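Local coordinates for protein 3-carboxy-cis,cis-muconate cycloisomerase (Pseudomonas putida, PDB 1RE5) that belongs to the fumarase/aspartase-like lyase superfamily of mainly helical, homotetrameric enzymes, at residues 137-148 with 160-170; 367-378 with 420-430. One frame throughout, in Å; residues are numbered along the deposited sequence.

Contact 1. Residues 137-148 with 160-170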
loop_
_atom_site.group_PDB
_atom_site.type_symbol
_atom_site.label_atom_id
_atom_site.label_comp_id
_atom_site.label_asym_id
_atom_site.label_seq_id
_atom_site.Cartn_x
_atom_site.Cartn_y
_atom_site.Cartn_z
ATOM N N SER D 137 -0.584 32.127 -5.650
ATOM C CA SER D 137 0.028 32.936 -6.691
ATOM C C SER D 137 0.418 34.318 -6.159
ATOM O O SER D 137 1.496 34.824 -6.458
ATOM C CB SER D 137 -0.949 33.096 -7.848
ATOM O OG SER D 137 -0.462 34.054 -8.761
ATOM N N GLN D 138 -0.467 34.923 -5.374
ATOM C CA GLN D 138 -0.213 36.239 -4.808
ATOM C C GLN D 138 0.940 36.209 -3.807
ATOM O O GLN D 138 1.843 37.037 -3.857
ATOM C CB GLN D 138 -1.474 36.754 -4.129
ATOM C CG GLN D 138 -2.645 36.880 -5.059
ATOM C CD GLN D 138 -3.758 37.714 -4.472
ATOM O OE1 GLN D 138 -4.796 37.905 -5.102
ATOM N NE2 GLN D 138 -3.546 38.230 -3.259
ATOM N N GLN D 139 0.887 35.253 -2.890
ATOM C CA GLN D 139 1.936 35.080 -1.891
ATOM C C GLN D 139 3.287 34.865 -2.586
ATOM O O GLN D 139 4.300 35.401 -2.166
ATOM C CB GLN D 139 1.616 33.879 -0.998
ATOM C CG GLN D 139 0.323 33.999 -0.216
ATOM C CD GLN D 139 0.423 34.977 0.938
ATOM O OE1 GLN D 139 -0.431 34.993 1.819
ATOM N NE2 GLN D 139 1.467 35.799 0.941
ATOM N N ALA D 140 3.299 34.075 -3.652
ATOM C CA ALA D 140 4.534 33.830 -4.386
ATOM C C ALA D 140 5.102 35.169 -4.844
ATOM O O ALA D 140 6.268 35.472 -4.619
ATOM C CB ALA D 140 4.260 32.931 -5.593
ATOM N N LEU D 141 4.270 35.971 -5.492
ATOM C CA LEU D 141 4.706 37.279 -5.960
ATOM C C LEU D 141 5.127 38.164 -4.800
ATOM O O LEU D 141 6.193 38.769 -4.831
ATOM C CB LEU D 141 3.587 37.975 -6.732
ATOM C CG LEU D 141 3.283 37.445 -8.133
ATOM C CD1 LEU D 141 2.004 38.097 -8.642
ATOM C CD2 LEU D 141 4.461 37.720 -9.056
ATOM N N LYS D 142 4.280 38.242 -3.782
ATOM C CA LYS D 142 4.559 39.061 -2.612
ATOM C C LYS D 142 5.923 38.784 -2.012
ATOM O O LYS D 142 6.613 39.715 -1.603
ATOM C CB LYS D 142 3.496 38.852 -1.537
ATOM C CG LYS D 142 3.799 39.564 -0.231
ATOM C CD LYS D 142 2.570 39.607 0.663
ATOM C CE LYS D 142 2.831 40.373 1.954
ATOM N NZ LYS D 142 1.614 40.462 2.798
ATOM N N HIS D 143 6.317 37.517 -1.949
ATOM C CA HIS D 143 7.609 37.167 -1.377
ATOM C C HIS D 143 8.607 36.673 -2.422
ATOM O O HIS D 143 9.547 35.943 -2.104
ATOM C CB HIS D 143 7.442 36.101 -0.285
ATOM C CG HIS D 143 6.696 36.575 0.923
ATOM N ND1 HIS D 143 5.336 36.401 1.075
ATOM C CD2 HIS D 143 7.114 37.230 2.033
ATOM C CE1 HIS D 143 4.951 36.926 2.224
ATOM N NE2 HIS D 143 6.011 37.435 2.825
ATOM N N ALA D 144 8.410 37.071 -3.670
ATOM C CA ALA D 144 9.299 36.648 -4.749
ATOM C C ALA D 144 10.769 36.889 -4.451
ATOM O O ALA D 144 11.636 36.224 -5.004
ATOM C CB ALA D 144 8.927 37.352 -6.049
ATOM N N ASP D 145 11.068 37.836 -3.576
ATOM C CA ASP D 145 12.468 38.097 -3.291
ATOM C C ASP D 145 12.856 38.252 -1.826
ATOM O O ASP D 145 13.872 38.874 -1.516
ATOM C CB ASP D 145 12.950 39.307 -4.104
ATOM C CG ASP D 145 12.075 40.516 -3.917
ATOM O OD1 ASP D 145 12.180 41.454 -4.730
ATOM O OD2 ASP D 145 11.277 40.529 -2.954
ATOM N N THR D 146 12.051 37.712 -0.918
ATOM C CA THR D 146 12.441 37.759 0.476
ATOM C C THR D 146 13.336 36.511 0.593
ATOM O O THR D 146 12.898 35.379 0.365
ATOM C CB THR D 146 11.210 37.743 1.446
ATOM O OG1 THR D 146 11.353 36.694 2.401
ATOM C CG2 THR D 146 9.945 37.583 0.711
ATOM N N PRO D 147 14.623 36.714 0.894
ATOM C CA PRO D 147 15.575 35.605 1.016
ATOM C C PRO D 147 15.543 34.746 2.281
ATOM O O PRO D 147 15.358 35.245 3.392
ATOM C CB PRO D 147 16.921 36.300 0.830
ATOM C CG PRO D 147 16.688 37.623 1.492
ATOM C CD PRO D 147 15.301 38.015 1.032
ATOM N N LEU D 148 15.718 33.443 2.082
ATOM C CA LEU D 148 15.761 32.472 3.164
ATOM C C LEU D 148 16.849 31.485 2.714
ATOM O O LEU D 148 17.142 31.393 1.522
ATOM C CB LEU D 148 14.362 31.793 3.400
ATOM C CG LEU D 148 13.545 30.803 2.531
ATOM C CD1 LEU D 148 12.198 30.413 3.115
ATOM C CD2 LEU D 148 13.301 31.458 1.250
ATOM N N VAL D 160 17.738 30.887 -1.334
ATOM C CA VAL D 160 16.510 30.598 -2.041
ATOM C C VAL D 160 15.566 31.740 -1.613
ATOM O O VAL D 160 15.919 32.552 -0.762
ATOM C CB VAL D 160 16.018 29.172 -1.597
ATOM C CG1 VAL D 160 14.550 29.175 -1.211
ATOM C CG2 VAL D 160 16.315 28.167 -2.706
ATOM N N THR D 161 14.382 31.826 -2.201
ATOM C CA THR D 161 13.451 32.887 -1.853
ATOM C C THR D 161 12.153 32.226 -1.367
ATOM O O THR D 161 11.841 31.109 -1.773
ATOM C CB THR D 161 13.210 33.765 -3.100
ATOM O OG1 THR D 161 13.037 35.121 -2.705
ATOM C CG2 THR D 161 11.983 33.330 -3.841
ATOM N N LEU D 162 11.394 32.876 -0.491
ATOM C CA LEU D 162 10.155 32.233 -0.030
ATOM C C LEU D 162 9.197 32.072 -1.199
ATOM O O LEU D 162 8.490 31.063 -1.302
ATOM C CB LEU D 162 9.468 33.028 1.095
ATOM C CG LEU D 162 8.122 32.451 1.576
ATOM C CD1 LEU D 162 8.320 31.029 2.084
ATOM C CD2 LEU D 162 7.535 33.315 2.690
ATOM N N GLY D 163 9.180 33.075 -2.079
ATOM C CA GLY D 163 8.313 33.034 -3.242
ATOM C C GLY D 163 8.648 31.863 -4.149
ATOM O O GLY D 163 7.757 31.243 -4.748
ATOM N N MET D 164 9.939 31.550 -4.249
ATOM C CA MET D 164 10.386 30.445 -5.082
ATOM C C MET D 164 9.745 29.165 -4.549
ATOM O O MET D 164 9.177 28.376 -5.315
ATOM C CB MET D 164 11.908 30.322 -5.042
ATOM C CG MET D 164 12.493 29.505 -6.176
ATOM S SD MET D 164 14.202 28.986 -5.900
ATOM C CE MET D 164 14.879 30.456 -5.285
ATOM N N LYS D 165 9.812 28.974 -3.233
ATOM C CA LYS D 165 9.237 27.791 -2.626
ATOM C C LYS D 165 7.748 27.718 -2.911
ATOM O O LYS D 165 7.271 26.710 -3.425
ATOM C CB LYS D 165 9.494 27.777 -1.114
ATOM C CG LYS D 165 10.982 27.716 -0.719
ATOM C CD LYS D 165 11.159 27.766 0.789
ATOM C CE LYS D 165 10.814 26.445 1.458
ATOM N NZ LYS D 165 11.815 25.389 1.171
ATOM N N LEU D 166 7.004 28.774 -2.593
ATOM C CA LEU D 166 5.567 28.767 -2.851
ATOM C C LEU D 166 5.262 28.588 -4.332
ATOM O O LEU D 166 4.236 28.027 -4.693
ATOM C CB LEU D 166 4.920 30.061 -2.365
ATOM C CG LEU D 166 4.951 30.313 -0.859
ATOM C CD1 LEU D 166 4.288 31.635 -0.559
ATOM C CD2 LEU D 166 4.234 29.182 -0.129
ATOM N N ALA D 167 6.150 29.062 -5.197
ATOM C CA ALA D 167 5.939 28.931 -6.642
ATOM C C ALA D 167 5.924 27.458 -7.060
ATOM O O ALA D 167 5.178 27.061 -7.954
ATOM C CB ALA D 167 7.034 29.689 -7.403
ATOM N N GLY D 168 6.765 26.650 -6.423
ATOM C CA GLY D 168 6.792 25.228 -6.732
ATOM C C GLY D 168 5.469 24.546 -6.401
ATOM O O GLY D 168 5.023 23.668 -7.131
ATOM N N VAL D 169 4.840 24.935 -5.295
ATOM C CA VAL D 169 3.562 24.345 -4.938
ATOM C C VAL D 169 2.561 24.799 -5.984
ATOM O O VAL D 169 1.743 24.004 -6.449
ATOM C CB VAL D 169 3.086 24.771 -3.530
ATOM C CG1 VAL D 169 1.733 24.109 -3.223
ATOM C CG2 VAL D 169 4.121 24.360 -2.483
ATOM N N LEU D 170 2.633 26.074 -6.362
ATOM C CA LEU D 170 1.741 26.610 -7.398
ATOM C C LEU D 170 1.902 25.783 -8.673
ATOM O O LEU D 170 0.915 25.336 -9.256
ATOM C CB LEU D 170 2.061 28.080 -7.710
ATOM C CG LEU D 170 1.205 28.715 -8.824
ATOM C CD1 LEU D 170 -0.287 28.645 -8.448
ATOM C CD2 LEU D 170 1.633 30.161 -9.060
#
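H143 and L162 lie side by side, and CD2 of L162 sits over one imidazole face, 4.0 Å from the ring centroid and 18° off its normal, a CH-pi contact. A chi1 of 177°, with CG anti to the backbone N, carries the L162 side chain toward H143. On the other branch, L148 CD1 packs on both L162 CD1 and K165 CD. H143 O accepts from G163 N at 2.9 Å and from T146 N of its own turn, the two donors arriving from opposite faces of the carbonyl plane. T161 OG1 donates to A144 O at 2.9 Å, from above that carbonyl plane. L162 N reaches T146 O at 3.0 Å, and L148 and V160 exchange a pair of backbone bonds. The CA atoms of A140 and G163 are 4.0 Å apart, with no G163 side chain between the backbones, and G163 CA makes a CA-H...O contact to A140 O. Farther along, L166 CD1 touches Q139 CB, and L170 CD2 reaches S137. V350 and M355 pack on this cluster, while K165 NZ pairs with E314 of the second subunit. Two antiparallel helices (157°, axes 7.6 Å apart) are thus linked by a small three-stranded antiparallel sheet, whose strands 147-152 and 159-161 pair here, within the mainly helical lyase-superfamily fold.

Contact 2. Residues 367-378 with 420-430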
loop_
_atom_site.group_PDB
_atom_site.type_symbol
_atom_site.label_atom_id
_atom_site.label_comp_id
_atom_site.label_asym_id
_atom_site.label_seq_id
_atom_site.Cartn_x
_atom_site.Cartn_y
_atom_site.Cartn_z
ATOM N N LEU D 367 27.822 30.921 1.418
ATOM C CA LEU D 367 27.979 31.871 0.338
ATOM C C LEU D 367 29.396 31.799 -0.214
ATOM O O LEU D 367 29.782 32.613 -1.047
ATOM C CB LEU D 367 27.692 33.276 0.858
ATOM C CG LEU D 367 26.423 33.981 0.376
ATOM C CD1 LEU D 367 25.353 32.965 0.064
ATOM C CD2 LEU D 367 25.958 34.983 1.440
ATOM N N ALA D 368 30.171 30.826 0.253
ATOM C CA ALA D 368 31.544 30.661 -0.211
ATOM C C ALA D 368 31.600 30.599 -1.734
ATOM O O ALA D 368 32.477 31.204 -2.360
ATOM C CB ALA D 368 32.137 29.401 0.368
ATOM N N GLU D 369 30.657 29.861 -2.317
ATOM C CA GLU D 369 30.566 29.681 -3.763
ATOM C C GLU D 369 30.443 31.015 -4.521
ATOM O O GLU D 369 31.138 31.227 -5.520
ATOM C CB GLU D 369 29.384 28.755 -4.079
ATOM C CG GLU D 369 29.055 28.602 -5.552
ATOM C CD GLU D 369 27.806 27.764 -5.789
ATOM O OE1 GLU D 369 27.875 26.530 -5.604
ATOM O OE2 GLU D 369 26.755 28.340 -6.149
ATOM N N ALA D 370 29.576 31.906 -4.035
ATOM C CA ALA D 370 29.353 33.217 -4.653
ATOM C C ALA D 370 30.639 34.043 -4.703
ATOM O O ALA D 370 30.835 34.861 -5.605
ATOM C CB ALA D 370 28.278 33.980 -3.881
ATOM N N VAL D 371 31.502 33.826 -3.714
ATOM C CA VAL D 371 32.778 34.523 -3.616
ATOM C C VAL D 371 33.781 33.829 -4.526
ATOM O O VAL D 371 34.566 34.481 -5.214
ATOM C CB VAL D 371 33.309 34.499 -2.153
ATOM C CG1 VAL D 371 34.767 34.933 -2.109
ATOM C CG2 VAL D 371 32.463 35.421 -1.280
ATOM N N SER D 372 33.731 32.500 -4.527
ATOM C CA SER D 372 34.630 31.682 -5.333
ATOM C C SER D 372 34.641 32.031 -6.817
ATOM O O SER D 372 35.696 31.992 -7.452
ATOM C CB SER D 372 34.277 30.207 -5.180
ATOM O OG SER D 372 35.168 29.407 -5.938
ATOM N N ILE D 373 33.479 32.359 -7.377
ATOM C CA ILE D 373 33.412 32.703 -8.794
ATOM C C ILE D 373 34.049 34.062 -9.061
ATOM O O ILE D 373 34.790 34.219 -10.031
ATOM C CB ILE D 373 31.948 32.690 -9.334
ATOM C CG1 ILE D 373 31.094 33.743 -8.618
ATOM C CG2 ILE D 373 31.350 31.297 -9.157
ATOM C CD1 ILE D 373 29.629 33.759 -9.060
ATOM N N VAL D 374 33.781 35.040 -8.198
ATOM C CA VAL D 374 34.355 36.367 -8.381
ATOM C C VAL D 374 35.872 36.349 -8.224
ATOM O O VAL D 374 36.585 36.873 -9.074
ATOM C CB VAL D 374 33.743 37.394 -7.401
ATOM C CG1 VAL D 374 34.520 38.703 -7.464
ATOM C CG2 VAL D 374 32.279 37.639 -7.760
ATOM N N LEU D 375 36.374 35.751 -7.151
ATOM C CA LEU D 375 37.819 35.684 -6.957
ATOM C C LEU D 375 38.455 34.749 -7.974
ATOM O O LEU D 375 39.680 34.617 -8.026
ATOM C CB LEU D 375 38.174 35.199 -5.550
ATOM C CG LEU D 375 38.071 36.198 -4.399
ATOM C CD1 LEU D 375 38.579 35.522 -3.140
ATOM C CD2 LEU D 375 38.888 37.460 -4.707
ATOM N N ALA D 376 37.623 34.087 -8.774
ATOM C CA ALA D 376 38.120 33.173 -9.798
ATOM C C ALA D 376 38.706 33.989 -10.946
ATOM O O ALA D 376 39.735 33.623 -11.521
ATOM C CB ALA D 376 36.992 32.290 -10.308
ATOM N N GLN D 377 38.040 35.097 -11.264
ATOM C CA GLN D 377 38.468 36.000 -12.330
ATOM C C GLN D 377 39.453 37.076 -11.845
ATOM O O GLN D 377 40.431 37.376 -12.529
ATOM C CB GLN D 377 37.242 36.651 -12.970
ATOM C CG GLN D 377 36.263 37.219 -11.962
ATOM C CD GLN D 377 34.931 37.596 -12.580
ATOM O OE1 GLN D 377 34.263 36.767 -13.202
ATOM N NE2 GLN D 377 34.533 38.850 -12.402
ATOM N N ARG D 378 39.195 37.657 -10.675
ATOM C CA ARG D 378 40.085 38.674 -10.104
ATOM C C ARG D 378 41.520 38.145 -9.995
ATOM O O ARG D 378 42.483 38.879 -10.215
ATOM C CB ARG D 378 39.607 39.082 -8.708
ATOM C CG ARG D 378 38.383 39.963 -8.681
ATOM C CD ARG D 378 38.708 41.354 -9.165
ATOM N NE ARG D 378 37.637 42.281 -8.826
ATOM C CZ ARG D 378 36.371 42.120 -9.195
ATOM N NH1 ARG D 378 36.022 41.064 -9.920
ATOM N NH2 ARG D 378 35.456 43.012 -8.837
ATOM N N GLU D 420 32.846 45.804 -1.948
ATOM C CA GLU D 420 32.644 44.638 -2.806
ATOM C C GLU D 420 32.390 43.388 -1.973
ATOM O O GLU D 420 31.504 42.596 -2.291
ATOM C CB GLU D 420 33.861 44.418 -3.708
ATOM C CG GLU D 420 34.024 45.474 -4.792
ATOM C CD GLU D 420 35.262 45.260 -5.648
ATOM O OE1 GLU D 420 36.388 45.414 -5.122
ATOM O OE2 GLU D 420 35.102 44.936 -6.848
ATOM N N LEU D 421 33.170 43.210 -0.909
ATOM C CA LEU D 421 33.012 42.053 -0.040
ATOM C C LEU D 421 31.671 42.093 0.677
ATOM O O LEU D 421 31.075 41.053 0.943
ATOM C CB LEU D 421 34.147 41.991 0.981
ATOM C CG LEU D 421 35.527 41.649 0.431
ATOM C CD1 LEU D 421 36.489 41.440 1.578
ATOM C CD2 LEU D 421 35.445 40.394 -0.404
ATOM N N ASP D 422 31.198 43.294 0.993
ATOM C CA ASP D 422 29.918 43.437 1.669
ATOM C C ASP D 422 28.813 42.902 0.783
ATOM O O ASP D 422 27.856 42.311 1.270
ATOM C CB ASP D 422 29.633 44.907 2.002
ATOM C CG ASP D 422 30.349 45.376 3.267
ATOM O OD1 ASP D 422 30.182 46.558 3.634
ATOM O OD2 ASP D 422 31.074 44.571 3.896
ATOM N N ARG D 423 28.957 43.107 -0.523
ATOM C CA ARG D 423 27.962 42.648 -1.485
ATOM C C ARG D 423 28.036 41.140 -1.721
ATOM O O ARG D 423 27.013 40.464 -1.746
ATOM C CB ARG D 423 28.131 43.384 -2.814
ATOM C CG ARG D 423 27.048 43.068 -3.847
ATOM C CD ARG D 423 27.454 43.573 -5.222
ATOM N NE ARG D 423 27.838 44.981 -5.164
ATOM C CZ ARG D 423 28.657 45.574 -6.029
ATOM N NH1 ARG D 423 29.192 44.884 -7.036
ATOM N NH2 ARG D 423 28.952 46.862 -5.878
ATOM N N LEU D 424 29.245 40.616 -1.895
ATOM C CA LEU D 424 29.432 39.188 -2.126
ATOM C C LEU D 424 28.903 38.318 -0.996
ATOM O O LEU D 424 28.381 37.228 -1.234
ATOM C CB LEU D 424 30.909 38.867 -2.339
ATOM C CG LEU D 424 31.479 39.166 -3.721
ATOM C CD1 LEU D 424 32.934 38.765 -3.756
ATOM C CD2 LEU D 424 30.695 38.395 -4.774
ATOM N N LEU D 425 29.046 38.790 0.234
ATOM C CA LEU D 425 28.581 38.030 1.382
ATOM C C LEU D 425 27.153 38.367 1.761
ATOM O O LEU D 425 26.712 38.048 2.863
ATOM C CB LEU D 425 29.504 38.249 2.579
ATOM C CG LEU D 425 30.737 37.348 2.624
ATOM C CD1 LEU D 425 30.291 35.912 2.743
ATOM C CD2 LEU D 425 31.582 37.529 1.381
ATOM N N ASP D 426 26.437 39.022 0.850
ATOM C CA ASP D 426 25.040 39.363 1.087
ATOM C C ASP D 426 24.189 38.373 0.300
ATOM O O ASP D 426 24.321 38.261 -0.921
ATOM C CB ASP D 426 24.732 40.798 0.648
ATOM C CG ASP D 426 23.258 41.134 0.769
ATOM O OD1 ASP D 426 22.613 40.640 1.713
ATOM O OD2 ASP D 426 22.737 41.895 -0.067
ATOM N N PRO D 427 23.311 37.633 0.999
ATOM C CA PRO D 427 22.418 36.631 0.412
ATOM C C PRO D 427 21.560 37.196 -0.702
ATOM O O PRO D 427 21.380 36.556 -1.733
ATOM C CB PRO D 427 21.567 36.186 1.595
ATOM C CG PRO D 427 22.434 36.446 2.762
ATOM C CD PRO D 427 23.053 37.764 2.443
ATOM N N ALA D 428 21.033 38.394 -0.484
ATOM C CA ALA D 428 20.174 39.043 -1.462
ATOM C C ALA D 428 20.784 39.097 -2.870
ATOM O O ALA D 428 20.068 39.225 -3.867
ATOM C CB ALA D 428 19.844 40.439 -0.988
ATOM N N HIS D 429 22.104 38.982 -2.948
ATOM C CA HIS D 429 22.807 39.047 -4.223
ATOM C C HIS D 429 23.172 37.691 -4.820
ATOM O O HIS D 429 23.934 37.610 -5.782
ATOM C CB HIS D 429 24.067 39.902 -4.061
ATOM C CG HIS D 429 23.780 41.356 -3.848
ATOM N ND1 HIS D 429 23.295 42.172 -4.849
ATOM C CD2 HIS D 429 23.843 42.126 -2.735
ATOM C CE1 HIS D 429 23.067 43.378 -4.360
ATOM N NE2 HIS D 429 23.389 43.377 -3.079
ATOM N N TYR D 430 22.633 36.619 -4.253
ATOM C CA TYR D 430 22.918 35.292 -4.767
ATOM C C TYR D 430 21.625 34.493 -4.824
ATOM O O TYR D 430 21.577 33.340 -4.415
ATOM C CB TYR D 430 23.941 34.596 -3.873
ATOM C CG TYR D 430 24.759 33.549 -4.594
ATOM C CD1 TYR D 430 25.463 33.870 -5.753
ATOM C CD2 TYR D 430 24.849 32.243 -4.106
ATOM C CE1 TYR D 430 26.240 32.918 -6.417
ATOM C CE2 TYR D 430 25.631 31.277 -4.760
ATOM C CZ TYR D 430 26.323 31.625 -5.918
ATOM O OH TYR D 430 27.089 30.686 -6.575
#
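R378 and E420 approach from opposite directions and form a salt bridge, NH2 to OE2 at 2.8 Å. The donor meets OE2 on its syn side, 29° out of the carboxylate plane. E420's other oxygen, OE1, is taken by the backbone N of S417, so both carboxylate oxygens have a partner. Across the contact, Y430 OH donates to E369 OE2 at 2.4 Å, a very short separation that carries little weight at this resolution. The E369 side chain, CG anti to its N (chi1 173°) and extended beyond, brings OE2 in plane at the ring edge, while CB of A370 covers one ring face 3.4 Å from the centroid. Helices 368-378 and 420-424, whose directions differ by 136°, belong to the all-helical C-terminal region of the fold, and Y430 comes from the chain that follows the second of them. Between the polar ends the contact is apolar: V374 and L424 meet tip to tip, CG2 to CD2 at 3.5 Å, and V371 CG2 touches L425 CD2 at the same distance. L367 CD2 lies 4.0 Å from P427 CG. Next to that proline, D426 OD1 is held by R356 in a salt bridge, and A200 and A201 of the second subunit pack on Y430 and E369.

Contact 1 closes before contact 2 opens along the chain, and their centres lie 23 Å apart on the same side of the chain's centre, with nearest atoms about 5 Å apart and no touch. Contact 1, 20 Å from the chain's centre, packs helix 106-142 on 162-187 and pairs strands 147-152 and 159-161; contact 2, 41 Å out, sets helix 368-378 against the end of helix 418-424 in the helical C-terminal region. Helix 352-359 ties the two together: M355 packs on contact 1, R356 and L359 on P427 of contact 2. Y430 also touches T158, in the connection between the segments of contact 1. Both contacts meet the second subunit.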